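Side-chain contacts in OBG-type G domain-containing protein (Pyrococcus horikoshii, PDB 2E87), which is of unknown cellular function but binds guanine nucleotide (GDP) and is probably a GTPase of the Obg/NOG1 family: residues A[53-56]-A[57-60]; A[18-21]-A[22-25]; A[329-332]-A[333-337]. All coordinates share one frame; numbering follows the deposited sequence.

Interaction 1 (A[53-56]-A[57-60]); sequences VSNV and VRDN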
ATOM      1  N   VAL A  53      -6.799 -31.661 -13.321  1.00 37.39           N
ATOM      2  CA  VAL A  53      -7.453 -30.928 -12.242  1.00 34.01           C
ATOM      3  C   VAL A  53      -6.380 -30.346 -11.356  1.00 34.52           C
ATOM      4  O   VAL A  53      -6.438 -29.188 -10.982  1.00 36.94           O
ATOM      5  CB  VAL A  53      -8.346 -31.825 -11.373  1.00 31.73           C
ATOM      6  CG1 VAL A  53      -8.760 -31.073 -10.084  1.00 23.28           C
ATOM      7  CG2 VAL A  53      -9.572 -32.233 -12.166  1.00 28.05           C
ATOM      8  N   SER A  54      -5.389 -31.156 -11.033  1.00 38.67           N
ATOM      9  CA  SER A  54      -4.310 -30.695 -10.175  1.00 40.90           C
ATOM     10  C   SER A  54      -3.575 -29.491 -10.753  1.00 42.70           C
ATOM     11  O   SER A  54      -3.316 -28.518 -10.045  1.00 43.84           O
ATOM     12  CB  SER A  54      -3.318 -31.824  -9.917  1.00 41.73           C
ATOM     13  OG  SER A  54      -2.317 -31.403  -9.011  1.00 49.46           O
ATOM     14  N   ASN A  55      -3.263 -29.542 -12.044  1.00 42.62           N
ATOM     15  CA  ASN A  55      -2.542 -28.448 -12.678  1.00 43.89           C
ATOM     16  C   ASN A  55      -3.317 -27.174 -12.861  1.00 40.50           C
ATOM     17  O   ASN A  55      -2.776 -26.088 -12.686  1.00 39.53           O
ATOM     18  CB  ASN A  55      -1.987 -28.874 -14.031  1.00 45.51           C
ATOM     19  CG  ASN A  55      -0.628 -29.483 -13.909  1.00 53.01           C
ATOM     20  OD1 ASN A  55      -0.493 -30.637 -13.511  1.00 52.24           O
ATOM     21  ND2 ASN A  55       0.407 -28.696 -14.221  1.00 62.09           N
ATOM     22  N   VAL A  56      -4.581 -27.300 -13.229  1.00 35.32           N
ATOM     23  CA  VAL A  56      -5.390 -26.122 -13.437  1.00 35.98           C
ATOM     24  C   VAL A  56      -5.595 -25.381 -12.125  1.00 37.07           C
ATOM     25  O   VAL A  56      -5.480 -24.166 -12.076  1.00 39.27           O
ATOM     26  CB  VAL A  56      -6.736 -26.507 -14.074  1.00 33.04           C
ATOM     27  CG1 VAL A  56      -7.702 -25.339 -14.034  1.00 28.38           C
ATOM     28  CG2 VAL A  56      -6.488 -26.922 -15.507  1.00 35.20           C
ATOM     29  N   VAL A  57      -5.877 -26.118 -11.057  1.00 37.35           N
ATOM     30  CA  VAL A  57      -6.081 -25.485  -9.762  1.00 36.83           C
ATOM     31  C   VAL A  57      -4.791 -24.845  -9.264  1.00 40.15           C
ATOM     32  O   VAL A  57      -4.780 -23.683  -8.860  1.00 45.69           O
ATOM     33  CB  VAL A  57      -6.564 -26.497  -8.707  1.00 28.03           C
ATOM     34  CG1 VAL A  57      -6.489 -25.873  -7.328  1.00 31.19           C
ATOM     35  CG2 VAL A  57      -7.977 -26.939  -9.022  1.00 22.98           C
ATOM     36  N   ARG A  58      -3.699 -25.603  -9.300  1.00 41.12           N
ATOM     37  CA  ARG A  58      -2.435 -25.092  -8.812  1.00 38.98           C
ATOM     38  C   ARG A  58      -1.928 -23.921  -9.630  1.00 42.36           C
ATOM     39  O   ARG A  58      -1.344 -22.997  -9.084  1.00 40.83           O
ATOM     40  CB  ARG A  58      -1.411 -26.223  -8.745  1.00 36.15           C
ATOM     41  CG  ARG A  58      -1.651 -27.167  -7.561  1.00 37.58           C
ATOM     42  CD  ARG A  58      -1.094 -28.562  -7.818  1.00 47.19           C
ATOM     43  NE  ARG A  58       0.301 -28.492  -8.203  1.00 59.37           N
ATOM     44  CZ  ARG A  58       0.783 -28.940  -9.352  1.00 58.26           C
ATOM     45  NH1 ARG A  58      -0.017 -29.507 -10.242  1.00 57.23           N
ATOM     46  NH2 ARG A  58       2.071 -28.796  -9.613  1.00 64.51           N
ATOM     47  N   ASP A  59      -2.183 -23.929 -10.932  1.00 43.16           N
ATOM     48  CA  ASP A  59      -1.727 -22.829 -11.757  1.00 44.44           C
ATOM     49  C   ASP A  59      -2.463 -21.542 -11.427  1.00 46.19           C
ATOM     50  O   ASP A  59      -1.830 -20.499 -11.280  1.00 49.77           O
ATOM     51  CB  ASP A  59      -1.886 -23.156 -13.238  1.00 48.69           C
ATOM     52  CG  ASP A  59      -0.895 -24.210 -13.709  1.00 52.88           C
ATOM     53  OD1 ASP A  59       0.048 -24.548 -12.948  1.00 48.49           O
ATOM     54  OD2 ASP A  59      -1.061 -24.696 -14.848  1.00 46.42           O
ATOM     55  N   ASN A  60      -3.788 -21.602 -11.296  1.00 42.41           N
ATOM     56  CA  ASN A  60      -4.536 -20.390 -10.977  1.00 44.79           C
ATOM     57  C   ASN A  60      -4.168 -19.878  -9.579  1.00 43.28           C
ATOM     58  O   ASN A  60      -3.865 -18.693  -9.407  1.00 40.58           O
ATOM     59  CB  ASN A  60      -6.049 -20.623 -11.102  1.00 49.25           C
ATOM     60  CG  ASN A  60      -6.524 -20.679 -12.572  1.00 62.53           C
ATOM     61  OD1 ASN A  60      -6.869 -19.660 -13.171  1.00 59.40           O
ATOM     62  ND2 ASN A  60      -6.522 -21.879 -13.151  1.00 65.58           N
TER
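The carboxamide of Asn60 is turned edge-on to the carbonyl of Val56: Val56 O lies close to the Asn60 amide plane and takes a hydrogen bond from ND2, 2.7 Å from ND2 to O and nearly straight at 166°. The same oxygen also accepts the backbone N of Asn60, and the two donors come in from opposite faces of the carbonyl plane. With CG of Asn60 anti to its carbonyl carbon (chi1 -75°), the amide hangs back along the helix beside Val56 CG1. The Arg58 guanidinium has the Asn55 amide at its edge, the two planes almost perpendicular. All of this runs along helix 38-67, in the NOG1-type N-terminal helical bundle. Bent at chi3 (53°), the Arg58 chain folds back over the preceding turn, CD passing 3.1 Å from Ser54 O, and NH1 makes weak hydrogen bonds to Ser54 O and, at 3.2 Å, to Ser54 OG. That hydroxyl has a firmer partner in Glu109 of helix 88-117, whose carboxylate also forms a long, weak ion pair with Arg58. On the buried side, Val53 CG1 meets Val57 CG2 at 4.3 Å, and both valines pack on helices 14-30 and 122-142.

Interaction 2 (A[18-21]-A[22-25]); sequences IDKA and FRRA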
ATOM      1  N   ILE A  18     -13.198 -24.873  -9.151  1.00 37.99           N
ATOM      2  CA  ILE A  18     -13.617 -26.259  -9.278  1.00 40.53           C
ATOM      3  C   ILE A  18     -14.168 -26.478 -10.680  1.00 41.84           C
ATOM      4  O   ILE A  18     -13.737 -27.378 -11.395  1.00 43.56           O
ATOM      5  CB  ILE A  18     -14.711 -26.604  -8.249  1.00 37.61           C
ATOM      6  CG1 ILE A  18     -14.106 -26.638  -6.846  1.00 28.34           C
ATOM      7  CG2 ILE A  18     -15.347 -27.941  -8.588  1.00 29.11           C
ATOM      8  CD1 ILE A  18     -15.153 -26.747  -5.735  1.00 35.21           C
ATOM      9  N   ASP A  19     -15.107 -25.629 -11.074  1.00 40.92           N
ATOM     10  CA  ASP A  19     -15.713 -25.744 -12.384  1.00 42.23           C
ATOM     11  C   ASP A  19     -14.695 -25.631 -13.506  1.00 43.43           C
ATOM     12  O   ASP A  19     -14.726 -26.411 -14.460  1.00 42.53           O
ATOM     13  CB  ASP A  19     -16.814 -24.692 -12.544  1.00 46.01           C
ATOM     14  CG  ASP A  19     -18.062 -25.029 -11.737  1.00 58.00           C
ATOM     15  OD1 ASP A  19     -17.992 -25.922 -10.858  1.00 60.53           O
ATOM     16  OD2 ASP A  19     -19.117 -24.399 -11.975  1.00 66.18           O
ATOM     17  N   LYS A  20     -13.784 -24.670 -13.389  1.00 39.52           N
ATOM     18  CA  LYS A  20     -12.765 -24.477 -14.413  1.00 35.82           C
ATOM     19  C   LYS A  20     -11.937 -25.753 -14.522  1.00 35.77           C
ATOM     20  O   LYS A  20     -11.726 -26.278 -15.607  1.00 31.54           O
ATOM     21  CB  LYS A  20     -11.862 -23.304 -14.042  1.00 36.76           C
ATOM     22  CG  LYS A  20     -10.887 -22.867 -15.127  1.00 43.86           C
ATOM     23  CD  LYS A  20     -10.002 -21.719 -14.620  1.00 49.12           C
ATOM     24  CE  LYS A  20      -9.283 -20.987 -15.747  1.00 51.22           C
ATOM     25  NZ  LYS A  20     -10.272 -20.337 -16.663  1.00 57.71           N
ATOM     26  N   ALA A  21     -11.491 -26.254 -13.380  1.00 34.76           N
ATOM     27  CA  ALA A  21     -10.678 -27.453 -13.342  1.00 30.95           C
ATOM     28  C   ALA A  21     -11.394 -28.713 -13.852  1.00 35.08           C
ATOM     29  O   ALA A  21     -10.821 -29.474 -14.630  1.00 33.50           O
ATOM     30  CB  ALA A  21     -10.169 -27.669 -11.930  1.00 27.80           C
ATOM     31  N   PHE A  22     -12.633 -28.946 -13.422  1.00 33.05           N
ATOM     32  CA  PHE A  22     -13.342 -30.136 -13.879  1.00 36.33           C
ATOM     33  C   PHE A  22     -13.607 -30.012 -15.378  1.00 40.58           C
ATOM     34  O   PHE A  22     -13.394 -30.955 -16.143  1.00 43.99           O
ATOM     35  CB  PHE A  22     -14.658 -30.321 -13.117  1.00 30.01           C
ATOM     36  CG  PHE A  22     -14.488 -30.721 -11.675  1.00 32.88           C
ATOM     37  CD1 PHE A  22     -15.607 -30.969 -10.878  1.00 38.73           C
ATOM     38  CD2 PHE A  22     -13.218 -30.867 -11.109  1.00 32.71           C
ATOM     39  CE1 PHE A  22     -15.469 -31.359  -9.541  1.00 38.07           C
ATOM     40  CE2 PHE A  22     -13.068 -31.255  -9.779  1.00 36.60           C
ATOM     41  CZ  PHE A  22     -14.196 -31.505  -8.988  1.00 39.85           C
ATOM     42  N   ARG A  23     -14.053 -28.833 -15.792  1.00 41.57           N
ATOM     43  CA  ARG A  23     -14.340 -28.580 -17.195  1.00 45.73           C
ATOM     44  C   ARG A  23     -13.108 -28.869 -18.048  1.00 44.19           C
ATOM     45  O   ARG A  23     -13.208 -29.521 -19.083  1.00 44.81           O
ATOM     46  CB  ARG A  23     -14.777 -27.126 -17.406  1.00 47.74           C
ATOM     47  CG  ARG A  23     -15.801 -26.939 -18.529  1.00 62.32           C
ATOM     48  CD  ARG A  23     -15.889 -25.486 -19.016  1.00 67.84           C
ATOM     49  NE  ARG A  23     -16.004 -24.526 -17.916  1.00 71.63           N
ATOM     50  CZ  ARG A  23     -15.069 -23.626 -17.598  1.00 74.14           C
ATOM     51  NH1 ARG A  23     -13.935 -23.552 -18.292  1.00 70.80           N
ATOM     52  NH2 ARG A  23     -15.266 -22.796 -16.578  1.00 69.63           N
ATOM     53  N   ARG A  24     -11.944 -28.389 -17.612  1.00 43.07           N
ATOM     54  CA  ARG A  24     -10.719 -28.594 -18.370  1.00 42.23           C
ATOM     55  C   ARG A  24     -10.309 -30.058 -18.384  1.00 43.99           C
ATOM     56  O   ARG A  24      -9.686 -30.531 -19.334  1.00 46.09           O
ATOM     57  CB  ARG A  24      -9.573 -27.755 -17.801  1.00 43.29           C
ATOM     58  CG  ARG A  24      -8.391 -27.633 -18.746  1.00 55.75           C
ATOM     59  CD  ARG A  24      -8.485 -26.375 -19.598  1.00 62.47           C
ATOM     60  NE  ARG A  24      -7.660 -25.290 -19.067  1.00 69.59           N
ATOM     61  CZ  ARG A  24      -8.104 -24.060 -18.821  1.00 74.11           C
ATOM     62  NH1 ARG A  24      -9.374 -23.750 -19.057  1.00 76.65           N
ATOM     63  NH2 ARG A  24      -7.279 -23.136 -18.337  1.00 77.00           N
ATOM     64  N   ALA A  25     -10.654 -30.774 -17.324  1.00 39.15           N
ATOM     65  CA  ALA A  25     -10.314 -32.182 -17.231  1.00 39.38           C
ATOM     66  C   ALA A  25     -11.229 -32.975 -18.164  1.00 37.40           C
ATOM     67  O   ALA A  25     -10.820 -33.940 -18.789  1.00 37.90           O
ATOM     68  CB  ALA A  25     -10.458 -32.665 -15.790  1.00 36.09           C
TER
HETATM   69  O   HOH W   1     -11.719 -22.006 -19.319  1.00 57.88           O
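Ile18 and Phe22, one turn apart, make the main apolar contact: the methyl CG2 of Ile18 sits over one face of the Phe22 ring in a CH-pi interaction, 3.8 Å from CG2 to the ring centroid and 19° off the normal. The methyl is offset toward the CE1 side of the ring, where CG2 to CE1 is 3.6 Å. Both side chains run in the same direction, and with CG of Phe22 anti to its carbonyl carbon (chi1 -70°) the ring is swung back over the preceding turn, its CG also lying 3.4 Å from Ile18 O. The Phe22 ring stacks with Tyr133 of helix 122-142. Trimming Phe22 to an alanine is likely to leave Ile18 CG2 without the ring face it packs on and Tyr133 without its stacking partner, opening a gap between two helices.

Ile18 packs on helix 122-142 too, through Ala137 and Leu140, while Ala21 turns to Val57 of helix 38-67; helix 14-30 thus lies along two other members of the N-terminal helical bundle. Its backbone hydrogen bonds run from the N-H of each residue to the carbonyl four residues back, as in Phe22 N to Ile18 O at 2.8 Å.

The charged groups gather on the more exposed side. Lys20 and Arg24 run alongside each other, with Lys20 CE 3.9 Å from Arg24 NH2. Their like charges come close, Lys20 NZ lying 4.3 Å from Arg24 NH1. A water accepts weak hydrogen bonds from Lys20 NZ, Arg23 NH1 and Arg24 NH1, probably easing the repulsion; it lies at the edge of the Arg24 guanidinium, in its plane. Arg23, bent at chi3, also lays a guanidinium face over the backbone, NH2 coming 3.7 Å from Lys20 CA.

Interaction 3 (A[329-332]-A[333-337]); sequences EIIK and TLRPL
Thr333 meets Glu329 one turn back through both its backbone and its hydroxyl. Starting at CB, the carbon lies 3.4 Å from Glu329 O and a little farther from Ile330 O, over the carbonyl end of the preceding turn. From there OG1 is set anti to the carbonyl carbon of Thr333 (chi1 -57°), which brings it back to within 2.8 Å of Glu329 O, to which it donates a hydrogen bond. The backbone N of Thr333 binds that same oxygen at 3.1 Å, so two donors grip one acceptor, reaching it from opposite faces of its carbonyl plane. Serine and threonine hydroxyls within helices often bond back in this way to the carbonyl one turn earlier. Beyond Glu329 O, OG1 also has the carboxylate oxygen OE2 of Glu329 nearby at 3.2 Å, because the glutamate chain bends at chi2 (55°) and curls over toward the threonine.

On another side of the helix, Ile330 CG2 packs against Leu334 CD1 at 4.2 Å, and Leu334 N closes the turn on Ile330 O. Ile331 CG2 comes to the edge of the Arg335 guanidinium. The helix is kinked here: Pro336 has no N-H, and the N of Leu337 also makes no bond to the turn before; Pro336 CD stands 3.9 Å from Lys332 O where a donor would otherwise come.

This part of helix 323-350 packs on the sheet of the G domain, with Ile330 and Leu334 on Val170 of strand 169-173, Ile330 and Ile331 on Phe209 of strand 204-211, and Leu334 and Arg335 on Tyr216 of strand 214-220.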
ATOM      1  N   GLU A 329      14.848  26.985   2.547  1.00 48.48           N
ATOM      2  CA  GLU A 329      15.023  26.183   3.748  1.00 48.47           C
ATOM      3  C   GLU A 329      14.716  24.697   3.513  1.00 47.91           C
ATOM      4  O   GLU A 329      15.333  23.830   4.144  1.00 46.28           O
ATOM      5  CB  GLU A 329      14.154  26.747   4.878  1.00 49.58           C
ATOM      6  CG  GLU A 329      14.353  26.077   6.227  1.00 54.77           C
ATOM      7  CD  GLU A 329      15.803  26.085   6.677  1.00 62.98           C
ATOM      8  OE1 GLU A 329      16.451  27.152   6.578  1.00 67.34           O
ATOM      9  OE2 GLU A 329      16.293  25.030   7.137  1.00 58.44           O
ATOM     10  N   ILE A 330      13.774  24.407   2.613  1.00 44.76           N
ATOM     11  CA  ILE A 330      13.415  23.019   2.302  1.00 42.42           C
ATOM     12  C   ILE A 330      14.629  22.368   1.672  1.00 43.54           C
ATOM     13  O   ILE A 330      15.068  21.301   2.091  1.00 38.09           O
ATOM     14  CB  ILE A 330      12.254  22.944   1.294  1.00 40.87           C
ATOM     15  CG1 ILE A 330      10.960  23.380   1.972  1.00 32.92           C
ATOM     16  CG2 ILE A 330      12.158  21.543   0.697  1.00 37.09           C
ATOM     17  CD1 ILE A 330       9.766  23.407   1.034  1.00 39.87           C
ATOM     18  N   ILE A 331      15.162  23.042   0.661  1.00 46.53           N
ATOM     19  CA  ILE A 331      16.328  22.576  -0.067  1.00 45.84           C
ATOM     20  C   ILE A 331      17.528  22.356   0.833  1.00 49.23           C
ATOM     21  O   ILE A 331      18.222  21.352   0.710  1.00 53.38           O
ATOM     22  CB  ILE A 331      16.705  23.574  -1.160  1.00 49.01           C
ATOM     23  CG1 ILE A 331      15.592  23.618  -2.208  1.00 42.37           C
ATOM     24  CG2 ILE A 331      18.038  23.180  -1.771  1.00 46.83           C
ATOM     25  CD1 ILE A 331      15.498  24.906  -2.957  1.00 46.29           C
ATOM     26  N   LYS A 332      17.778  23.285   1.744  1.00 51.12           N
ATOM     27  CA  LYS A 332      18.912  23.140   2.643  1.00 55.60           C
ATOM     28  C   LYS A 332      18.751  21.936   3.562  1.00 54.86           C
ATOM     29  O   LYS A 332      19.725  21.282   3.926  1.00 52.86           O
ATOM     30  CB  LYS A 332      19.086  24.403   3.490  1.00 58.72           C
ATOM     31  CG  LYS A 332      20.113  24.250   4.601  1.00 65.56           C
ATOM     32  CD  LYS A 332      20.176  25.481   5.485  1.00 72.53           C
ATOM     33  CE  LYS A 332      21.248  25.320   6.561  1.00 72.87           C
ATOM     34  NZ  LYS A 332      21.377  26.557   7.376  1.00 74.84           N
ATOM     35  N   THR A 333      17.509  21.648   3.931  1.00 54.99           N
ATOM     36  CA  THR A 333      17.218  20.543   4.831  1.00 52.90           C
ATOM     37  C   THR A 333      17.202  19.195   4.138  1.00 54.14           C
ATOM     38  O   THR A 333      17.676  18.204   4.689  1.00 55.42           O
ATOM     39  CB  THR A 333      15.835  20.722   5.514  1.00 56.61           C
ATOM     40  OG1 THR A 333      15.802  21.968   6.223  1.00 57.99           O
ATOM     41  CG2 THR A 333      15.562  19.580   6.489  1.00 49.22           C
ATOM     42  N   LEU A 334      16.679  19.161   2.919  1.00 50.08           N
ATOM     43  CA  LEU A 334      16.548  17.902   2.218  1.00 48.69           C
ATOM     44  C   LEU A 334      17.506  17.552   1.079  1.00 51.97           C
ATOM     45  O   LEU A 334      17.497  16.413   0.617  1.00 49.17           O
ATOM     46  CB  LEU A 334      15.104  17.772   1.735  1.00 45.49           C
ATOM     47  CG  LEU A 334      14.021  17.880   2.818  1.00 44.99           C
ATOM     48  CD1 LEU A 334      12.673  17.647   2.180  1.00 40.51           C
ATOM     49  CD2 LEU A 334      14.253  16.855   3.931  1.00 43.62           C
ATOM     50  N   ARG A 335      18.332  18.494   0.626  1.00 52.20           N
ATOM     51  CA  ARG A 335      19.262  18.192  -0.469  1.00 53.03           C
ATOM     52  C   ARG A 335      20.186  17.013  -0.149  1.00 51.45           C
ATOM     53  O   ARG A 335      20.479  16.191  -1.017  1.00 46.73           O
ATOM     54  CB  ARG A 335      20.092  19.420  -0.839  1.00 56.56           C
ATOM     55  CG  ARG A 335      21.105  19.161  -1.932  1.00 59.51           C
ATOM     56  CD  ARG A 335      21.660  20.463  -2.479  1.00 66.84           C
ATOM     57  NE  ARG A 335      21.073  20.779  -3.776  1.00 72.29           N
ATOM     58  CZ  ARG A 335      21.638  20.495  -4.945  1.00 69.56           C
ATOM     59  NH1 ARG A 335      22.819  19.888  -4.990  1.00 68.06           N
ATOM     60  NH2 ARG A 335      21.007  20.805  -6.071  1.00 71.00           N
ATOM     61  N   PRO A 336      20.678  16.926   1.096  1.00 50.73           N
ATOM     62  CA  PRO A 336      21.549  15.785   1.391  1.00 53.48           C
ATOM     63  C   PRO A 336      20.820  14.460   1.179  1.00 53.46           C
ATOM     64  O   PRO A 336      21.323  13.571   0.495  1.00 57.16           O
ATOM     65  CB  PRO A 336      21.968  16.019   2.852  1.00 52.37           C
ATOM     66  CG  PRO A 336      20.993  17.044   3.372  1.00 55.13           C
ATOM     67  CD  PRO A 336      20.737  17.918   2.178  1.00 53.06           C
ATOM     68  N   LEU A 337      19.627  14.334   1.753  1.00 54.12           N
ATOM     69  CA  LEU A 337      18.849  13.114   1.592  1.00 47.28           C
ATOM     70  C   LEU A 337      18.584  12.847   0.116  1.00 46.35           C
ATOM     71  O   LEU A 337      18.574  11.702  -0.317  1.00 49.53           O
ATOM     72  CB  LEU A 337      17.513  13.211   2.334  1.00 51.73           C
ATOM     73  CG  LEU A 337      16.597  12.006   2.083  1.00 55.44           C
ATOM     74  CD1 LEU A 337      17.297  10.733   2.540  1.00 55.35           C
ATOM     75  CD2 LEU A 337      15.272  12.175   2.811  1.00 58.12           C
TER

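In the fold
Interactions 1 and 2 belong to the N-terminal helical bundle and touch each other: Val56 CG1 packs on Ala21 CA at 3.7 Å, joining helices 38-67 and 14-30, which follow one another in the chain. Interaction 1 is the more buried, with valines inside and Ser54, Arg58 and Asn60 turned to the backbone or to Glu109. Interaction 2 pairs an aromatic, apolar side with a basic, watered one. Interaction 3 stands apart, its centre more than 50 Å from either, on the G domain that binds GDP. Partly buried like interaction 2, it rests on a beta sheet instead of other helices, and its polar side uses a threonine hydroxyl where interaction 1 uses an asparagine amide.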